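Glycerate dehydrogenase related protein (PDB 3GVX) probably binds NAD and, as a member of the D-isomer specific 2-hydroxyacid dehydrogenase family, may reduce glyoxylate or hydroxypyruvate. Local coordinates at residues Y4-A9 against E36-K41; L170-D175 against L196-K201. All blocks are in the same frame, centred on the assembly; numbering follows the deposited sequence.

The two contacts lie on opposite sides of the chain's centre, their centres about 48 Å apart and their nearest atoms about 35 Å apart, and they share no strand or helix. Contact 1 comes first along the chain and closes before contact 2 opens. It pairs strands 3-5 and 37-40 inside the five-stranded parallel sheet near the N-terminus. Contact 2, within the range of the NAD-binding family, joins helix 167-172 and the residues after it to the loop ahead of strand 204-207, beside the seven-stranded parallel sheet. Each contact thus belongs with its own sheet, one within it and one beside it, in keeping with the two-domain build of this dehydrogenase family, where a substrate domain and a coenzyme domain face a common cleft.

Contact 1: Y4-A9 against E36-K41; sequences YVNFPA and EAQVIK
Y4 and V39 join through the backbone, V39 N giving its hydrogen to Y4 O at 2.9 Å, and V39 O then takes N6 N at 3.0 Å. With Y4 N bonded to A37 O, this is parallel pairing, and a water carries it on from N6 O to K41 N. Beyond the strand, the F7 side chain packs against V39, I40 and K41. Its CG sits between the backbone N and the carbonyl carbon (chi1 51°). From the root outward, CB and CG meet the K41 chain, CG lying 3.7 Å from K41 CE; CD1 touches K41 CG, CD2 comes within 3.5 Å of K41 CE, CE1 approaches V39 O and I40 CA, CE2 also lies near K41 CE, and CZ reaches V39 CG1 at 4.0 Å. The extended K41 crosses one face of the ring, K41 CE making a CH-pi contact 3.8 Å from the F7 ring centroid. V5 CG1 covers the opposite face over its centre. An alanine at F7 would probably open a gap between V5 and K41 and leave the lysine chain free to swing. V5 and V39 both touch F273 of helix 266-279, as expected where a helix covers a parallel alpha/beta sheet.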
ATOM      1  N   TYR B   4      12.536   2.719  34.032  1.00 40.04           N
ATOM      2  CA  TYR B   4      11.555   2.374  35.017  1.00 40.14           C
ATOM      3  C   TYR B   4      10.189   2.589  34.422  1.00 39.49           C
ATOM      4  O   TYR B   4       9.854   3.689  33.970  1.00 38.99           O
ATOM      5  CB  TYR B   4      11.744   3.204  36.282  1.00 39.94           C
ATOM      6  CG  TYR B   4      10.682   2.943  37.310  1.00 41.72           C
ATOM      7  CD1 TYR B   4      10.513   1.680  37.879  1.00 42.41           C
ATOM      8  CD2 TYR B   4       9.831   3.956  37.710  1.00 42.65           C
ATOM      9  CE1 TYR B   4       9.499   1.438  38.816  1.00 43.67           C
ATOM     10  CE2 TYR B   4       8.815   3.732  38.635  1.00 44.21           C
ATOM     11  CZ  TYR B   4       8.657   2.477  39.197  1.00 44.65           C
ATOM     12  OH  TYR B   4       7.669   2.282  40.136  1.00 44.77           O
ATOM     13  N   VAL B   5       9.420   1.505  34.393  1.00 37.58           N
ATOM     14  CA  VAL B   5       8.076   1.521  33.859  1.00 37.36           C
ATOM     15  C   VAL B   5       7.169   1.768  35.039  1.00 38.55           C
ATOM     16  O   VAL B   5       6.918   0.892  35.867  1.00 38.53           O
ATOM     17  CB  VAL B   5       7.739   0.198  33.152  1.00 36.61           C
ATOM     18  CG1 VAL B   5       6.299   0.238  32.628  1.00 34.25           C
ATOM     19  CG2 VAL B   5       8.732  -0.038  32.013  1.00 32.75           C
ATOM     20  N   ASN B   6       6.699   3.006  35.089  1.00 38.94           N
ATOM     21  CA  ASN B   6       5.872   3.486  36.172  1.00 39.16           C
ATOM     22  C   ASN B   6       4.393   3.168  36.112  1.00 39.66           C
ATOM     23  O   ASN B   6       3.540   4.015  36.382  1.00 39.84           O
ATOM     24  CB  ASN B   6       6.072   4.988  36.345  1.00 37.80           C
ATOM     25  CG  ASN B   6       5.487   5.490  37.634  1.00 37.30           C
ATOM     26  OD1 ASN B   6       5.530   4.802  38.656  1.00 35.20           O
ATOM     27  ND2 ASN B   6       4.949   6.700  37.607  1.00 35.93           N
ATOM     28  N   PHE B   7       4.097   1.935  35.748  1.00 38.84           N
ATOM     29  CA  PHE B   7       2.734   1.472  35.719  1.00 39.28           C
ATOM     30  C   PHE B   7       2.727  -0.041  35.657  1.00 41.48           C
ATOM     31  O   PHE B   7       3.731  -0.663  35.311  1.00 42.01           O
ATOM     32  CB  PHE B   7       1.936   2.079  34.550  1.00 37.74           C
ATOM     33  CG  PHE B   7       2.593   1.963  33.207  1.00 37.38           C
ATOM     34  CD1 PHE B   7       3.357   3.014  32.696  1.00 36.92           C
ATOM     35  CD2 PHE B   7       2.441   0.818  32.433  1.00 36.10           C
ATOM     36  CE1 PHE B   7       3.958   2.927  31.441  1.00 34.68           C
ATOM     37  CE2 PHE B   7       3.045   0.720  31.173  1.00 36.33           C
ATOM     38  CZ  PHE B   7       3.804   1.779  30.681  1.00 35.94           C
ATOM     39  N   PRO B   8       1.599  -0.652  36.031  1.00 42.32           N
ATOM     40  CA  PRO B   8       1.391  -2.100  36.040  1.00 43.15           C
ATOM     41  C   PRO B   8       1.488  -2.599  34.600  1.00 43.83           C
ATOM     42  O   PRO B   8       0.809  -2.091  33.710  1.00 44.82           O
ATOM     43  CB  PRO B   8      -0.018  -2.236  36.625  1.00 43.38           C
ATOM     44  CG  PRO B   8      -0.171  -0.967  37.442  1.00 42.48           C
ATOM     45  CD  PRO B   8       0.403   0.044  36.524  1.00 41.53           C
ATOM     46  N   ALA B   9       2.353  -3.573  34.368  1.00 45.19           N
ATOM     47  CA  ALA B   9       2.528  -4.097  33.024  1.00 46.65           C
ATOM     48  C   ALA B   9       2.560  -5.614  33.068  1.00 47.71           C
ATOM     49  O   ALA B   9       3.119  -6.200  33.988  1.00 48.32           O
ATOM     50  CB  ALA B   9       3.816  -3.549  32.424  1.00 46.38           C
ATOM     51  N   GLU B  36      17.347   6.453  34.520  1.00 35.21           N
ATOM     52  CA  GLU B  36      17.584   7.507  33.555  1.00 35.41           C
ATOM     53  C   GLU B  36      16.353   7.693  32.690  1.00 33.71           C
ATOM     54  O   GLU B  36      16.041   8.797  32.280  1.00 32.08           O
ATOM     55  CB  GLU B  36      18.771   7.161  32.686  1.00 38.79           C
ATOM     56  CG  GLU B  36      20.068   7.420  33.383  1.00 46.82           C
ATOM     57  CD  GLU B  36      21.269   7.140  32.506  1.00 51.51           C
ATOM     58  OE1 GLU B  36      22.335   7.739  32.755  1.00 53.24           O
ATOM     59  OE2 GLU B  36      21.156   6.319  31.570  1.00 54.76           O
ATOM     60  N   ALA B  37      15.652   6.600  32.425  1.00 31.24           N
ATOM     61  CA  ALA B  37      14.462   6.673  31.618  1.00 29.69           C
ATOM     62  C   ALA B  37      13.262   6.148  32.368  1.00 29.86           C
ATOM     63  O   ALA B  37      13.330   5.155  33.103  1.00 29.63           O
ATOM     64  CB  ALA B  37      14.665   5.912  30.322  1.00 28.42           C
ATOM     65  N   GLN B  38      12.159   6.853  32.195  1.00 30.84           N
ATOM     66  CA  GLN B  38      10.917   6.482  32.836  1.00 30.94           C
ATOM     67  C   GLN B  38       9.824   6.439  31.785  1.00 30.38           C
ATOM     68  O   GLN B  38       9.667   7.370  30.996  1.00 30.66           O
ATOM     69  CB  GLN B  38      10.567   7.496  33.922  1.00 32.15           C
ATOM     70  CG  GLN B  38       9.415   7.089  34.795  1.00 36.97           C
ATOM     71  CD  GLN B  38       9.236   8.045  35.952  1.00 39.91           C
ATOM     72  OE1 GLN B  38      10.146   8.230  36.761  1.00 42.89           O
ATOM     73  NE2 GLN B  38       8.069   8.663  36.037  1.00 38.56           N
ATOM     74  N   VAL B  39       9.079   5.345  31.758  1.00 30.21           N
ATOM     75  CA  VAL B  39       7.983   5.210  30.811  1.00 27.68           C
ATOM     76  C   VAL B  39       6.731   5.391  31.648  1.00 27.79           C
ATOM     77  O   VAL B  39       6.577   4.761  32.688  1.00 27.23           O
ATOM     78  CB  VAL B  39       7.977   3.822  30.146  1.00 29.75           C
ATOM     79  CG1 VAL B  39       6.901   3.774  29.068  1.00 27.32           C
ATOM     80  CG2 VAL B  39       9.359   3.509  29.576  1.00 27.81           C
ATOM     81  N   ILE B  40       5.833   6.251  31.197  1.00 25.43           N
ATOM     82  CA  ILE B  40       4.646   6.538  31.967  1.00 25.24           C
ATOM     83  C   ILE B  40       3.373   6.600  31.161  1.00 28.34           C
ATOM     84  O   ILE B  40       3.371   6.580  29.936  1.00 28.06           O
ATOM     85  CB  ILE B  40       4.778   7.918  32.650  1.00 27.11           C
ATOM     86  CG1 ILE B  40       4.633   9.013  31.589  1.00 27.40           C
ATOM     87  CG2 ILE B  40       6.149   8.066  33.317  1.00 23.96           C
ATOM     88  CD1 ILE B  40       4.579  10.437  32.135  1.00 29.66           C
ATOM     89  N   LYS B  41       2.280   6.697  31.892  1.00 30.97           N
ATOM     90  CA  LYS B  41       0.984   6.879  31.296  1.00 35.05           C
ATOM     91  C   LYS B  41       0.554   8.277  31.710  1.00 36.04           C
ATOM     92  O   LYS B  41       0.509   9.179  30.892  1.00 34.94           O
ATOM     93  CB  LYS B  41      -0.006   5.846  31.812  1.00 36.61           C
ATOM     94  CG  LYS B  41       0.299   4.446  31.368  1.00 40.50           C
ATOM     95  CD  LYS B  41      -0.841   3.534  31.722  1.00 43.43           C
ATOM     96  CE  LYS B  41      -0.576   2.131  31.264  1.00 46.05           C
ATOM     97  NZ  LYS B  41      -1.751   1.265  31.550  1.00 46.77           N
TER
HETATM   98  O   HOH W   1       2.490   6.491  34.856  1.00 43.63           O

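Contact 2: L170-D175 against L196-K201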
ATOM      1  N   LEU B 170      -0.216  22.793  -6.395  1.00 37.69           N
ATOM      2  CA  LEU B 170      -0.127  21.388  -6.013  1.00 36.16           C
ATOM      3  C   LEU B 170      -1.106  20.564  -6.848  1.00 35.73           C
ATOM      4  O   LEU B 170      -0.734  19.561  -7.432  1.00 33.79           O
ATOM      5  CB  LEU B 170      -0.427  21.204  -4.518  1.00 36.19           C
ATOM      6  CG  LEU B 170      -0.331  19.766  -3.989  1.00 35.55           C
ATOM      7  CD1 LEU B 170       1.109  19.424  -3.581  1.00 36.59           C
ATOM      8  CD2 LEU B 170      -1.274  19.641  -2.802  1.00 36.69           C
ATOM      9  N   PHE B 171      -2.360  20.995  -6.902  1.00 35.03           N
ATOM     10  CA  PHE B 171      -3.368  20.296  -7.700  1.00 36.50           C
ATOM     11  C   PHE B 171      -2.928  20.174  -9.148  1.00 37.48           C
ATOM     12  O   PHE B 171      -3.171  19.165  -9.801  1.00 39.01           O
ATOM     13  CB  PHE B 171      -4.722  21.018  -7.645  1.00 35.55           C
ATOM     14  CG  PHE B 171      -5.557  20.652  -6.453  1.00 35.18           C
ATOM     15  CD1 PHE B 171      -5.083  20.859  -5.165  1.00 36.08           C
ATOM     16  CD2 PHE B 171      -6.799  20.053  -6.612  1.00 35.11           C
ATOM     17  CE1 PHE B 171      -5.829  20.464  -4.058  1.00 35.17           C
ATOM     18  CE2 PHE B 171      -7.553  19.656  -5.504  1.00 35.12           C
ATOM     19  CZ  PHE B 171      -7.061  19.862  -4.228  1.00 35.84           C
ATOM     20  N   ARG B 172      -2.257  21.202  -9.641  1.00 38.30           N
ATOM     21  CA  ARG B 172      -1.799  21.213 -11.015  1.00 39.68           C
ATOM     22  C   ARG B 172      -0.734  20.176 -11.343  1.00 39.26           C
ATOM     23  O   ARG B 172      -0.602  19.769 -12.487  1.00 39.08           O
ATOM     24  CB  ARG B 172      -1.286  22.603 -11.382  1.00 41.49           C
ATOM     25  CG  ARG B 172      -2.371  23.624 -11.659  1.00 44.89           C
ATOM     26  CD  ARG B 172      -1.815  24.707 -12.567  1.00 45.78           C
ATOM     27  NE  ARG B 172      -0.900  25.601 -11.863  1.00 47.94           N
ATOM     28  CZ  ARG B 172      -1.286  26.584 -11.058  1.00 48.55           C
ATOM     29  NH1 ARG B 172      -2.573  26.804 -10.854  1.00 46.49           N
ATOM     30  NH2 ARG B 172      -0.380  27.354 -10.464  1.00 49.34           N
ATOM     31  N   GLN B 173       0.024  19.754 -10.340  1.00 37.85           N
ATOM     32  CA  GLN B 173       1.082  18.775 -10.553  1.00 37.74           C
ATOM     33  C   GLN B 173       0.707  17.401 -10.026  1.00 36.71           C
ATOM     34  O   GLN B 173       1.532  16.501 -10.016  1.00 36.77           O
ATOM     35  CB  GLN B 173       2.367  19.216  -9.847  1.00 37.77           C
ATOM     36  CG  GLN B 173       2.884  20.577 -10.232  1.00 40.65           C
ATOM     37  CD  GLN B 173       4.127  20.939  -9.449  1.00 42.93           C
ATOM     38  OE1 GLN B 173       5.177  20.323  -9.619  1.00 41.68           O
ATOM     39  NE2 GLN B 173       4.009  21.928  -8.568  1.00 43.40           N
ATOM     40  N   SER B 174      -0.533  17.239  -9.581  1.00 34.94           N
ATOM     41  CA  SER B 174      -0.951  15.975  -8.988  1.00 34.13           C
ATOM     42  C   SER B 174      -1.988  15.112  -9.715  1.00 34.60           C
ATOM     43  O   SER B 174      -2.914  15.612 -10.353  1.00 33.92           O
ATOM     44  CB  SER B 174      -1.446  16.233  -7.563  1.00 33.56           C
ATOM     45  OG  SER B 174      -0.490  16.965  -6.838  1.00 34.17           O
ATOM     46  N   ASP B 175      -1.810  13.799  -9.597  1.00 32.84           N
ATOM     47  CA  ASP B 175      -2.749  12.832 -10.158  1.00 30.98           C
ATOM     48  C   ASP B 175      -3.626  12.394  -8.997  1.00 30.54           C
ATOM     49  O   ASP B 175      -4.776  11.986  -9.167  1.00 29.63           O
ATOM     50  CB  ASP B 175      -2.000  11.636 -10.749  1.00 28.86           C
ATOM     51  CG  ASP B 175      -1.098  12.028 -11.890  1.00 27.76           C
ATOM     52  OD1 ASP B 175      -1.578  12.655 -12.845  1.00 30.66           O
ATOM     53  OD2 ASP B 175       0.096  11.713 -11.844  1.00 28.07           O
ATOM     54  N   LEU B 196     -10.534  23.493  -6.913  1.00 41.53           N
ATOM     55  CA  LEU B 196     -10.861  22.275  -7.659  1.00 41.74           C
ATOM     56  C   LEU B 196     -10.698  22.389  -9.167  1.00 41.76           C
ATOM     57  O   LEU B 196     -10.348  21.414  -9.830  1.00 41.60           O
ATOM     58  CB  LEU B 196     -12.285  21.823  -7.352  1.00 41.00           C
ATOM     59  CG  LEU B 196     -12.517  21.495  -5.885  1.00 41.02           C
ATOM     60  CD1 LEU B 196     -13.972  21.075  -5.683  1.00 39.31           C
ATOM     61  CD2 LEU B 196     -11.532  20.411  -5.451  1.00 41.46           C
ATOM     62  N   ALA B 197     -10.956  23.577  -9.703  1.00 41.48           N
ATOM     63  CA  ALA B 197     -10.834  23.811 -11.131  1.00 40.63           C
ATOM     64  C   ALA B 197      -9.436  23.470 -11.629  1.00 41.10           C
ATOM     65  O   ALA B 197      -9.220  23.348 -12.824  1.00 41.38           O
ATOM     66  CB  ALA B 197     -11.182  25.272 -11.464  1.00 40.94           C
ATOM     67  N   ASN B 198      -8.481  23.297 -10.721  1.00 40.82           N
ATOM     68  CA  ASN B 198      -7.121  22.956 -11.133  1.00 41.13           C
ATOM     69  C   ASN B 198      -6.937  21.454 -11.353  1.00 40.48           C
ATOM     70  O   ASN B 198      -5.927  21.026 -11.898  1.00 41.57           O
ATOM     71  CB  ASN B 198      -6.109  23.419 -10.078  1.00 42.78           C
ATOM     72  CG  ASN B 198      -6.031  24.925  -9.962  1.00 44.99           C
ATOM     73  OD1 ASN B 198      -5.235  25.575 -10.648  1.00 45.15           O
ATOM     74  ND2 ASN B 198      -6.863  25.494  -9.094  1.00 43.01           N
ATOM     75  N   ALA B 199      -7.922  20.661 -10.943  1.00 39.40           N
ATOM     76  CA  ALA B 199      -7.819  19.207 -11.049  1.00 39.06           C
ATOM     77  C   ALA B 199      -7.532  18.640 -12.426  1.00 38.25           C
ATOM     78  O   ALA B 199      -8.222  18.922 -13.411  1.00 37.77           O
ATOM     79  CB  ALA B 199      -9.065  18.541 -10.472  1.00 38.93           C
ATOM     80  N   ARG B 200      -6.468  17.855 -12.488  1.00 37.06           N
ATOM     81  CA  ARG B 200      -6.093  17.180 -13.717  1.00 35.56           C
ATOM     82  C   ARG B 200      -7.208  16.219 -13.972  1.00 34.69           C
ATOM     83  O   ARG B 200      -7.991  15.912 -13.081  1.00 29.36           O
ATOM     84  CB  ARG B 200      -4.857  16.321 -13.531  1.00 35.06           C
ATOM     85  CG  ARG B 200      -3.647  17.064 -13.233  1.00 36.35           C
ATOM     86  CD  ARG B 200      -2.490  16.142 -13.266  1.00 36.81           C
ATOM     87  NE  ARG B 200      -1.292  16.940 -13.386  1.00 38.71           N
ATOM     88  CZ  ARG B 200      -0.072  16.451 -13.508  1.00 43.20           C
ATOM     89  NH1 ARG B 200       0.118  15.139 -13.522  1.00 42.91           N
ATOM     90  NH2 ARG B 200       0.953  17.279 -13.625  1.00 43.98           N
ATOM     91  N   LYS B 201      -7.223  15.692 -15.184  1.00 36.71           N
ATOM     92  CA  LYS B 201      -8.225  14.721 -15.563  1.00 38.49           C
ATOM     93  C   LYS B 201      -8.015  13.453 -14.732  1.00 37.94           C
ATOM     94  O   LYS B 201      -6.890  12.987 -14.571  1.00 38.55           O
ATOM     95  CB  LYS B 201      -8.100  14.417 -17.057  1.00 40.89           C
ATOM     96  CG  LYS B 201      -9.433  14.422 -17.808  1.00 45.94           C
ATOM     97  CD  LYS B 201     -10.147  15.795 -17.718  1.00 49.44           C
ATOM     98  CE  LYS B 201     -11.427  15.818 -18.552  1.00 50.32           C
ATOM     99  NZ  LYS B 201     -12.651  15.997 -17.732  1.00 49.05           N
TER
HETATM  100  O   HOH W   2      -5.203  17.422 -10.120  1.00 29.06           O
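The backbones come nearest at R172 and N198, CA atoms 5.6 Å apart, where helix 167-172 meets a type I turn running from L196 to A199. R200 carries the contact. Its chain runs extended from CG to NE, and the guanidinium grips R172 O side-on, NE at 3.0 Å from above the carbonyl plane and NH2 at 3.1 Å in that plane, on a lone pair. NH1 forms a salt bridge to D175 OD1 at 3.1 Å; the oxygen lies in the guanidinium plane but is met from above its own carboxylate. With Q173 C and S174 N over one face, the group is held flat against the backbone. D175 OD2 accepts from A124 N, tying the same carboxylate to strand 124-128. A water bridges F171 O and S174 O to R200 N. The side chain of R172 turns to the loop, where NH1 reaches N198 OD1 at 2.9 Å; N198 ND2 is bonded to L195 O. F171 CB packs on N198 CB, and F171 CE2 meets L196 CD2 at 4.1 Å, both residues resting on I205. R200 thus ties helix 167-172 to the lead-in to strand 176-179, in a Rossmann-type alpha/beta fold.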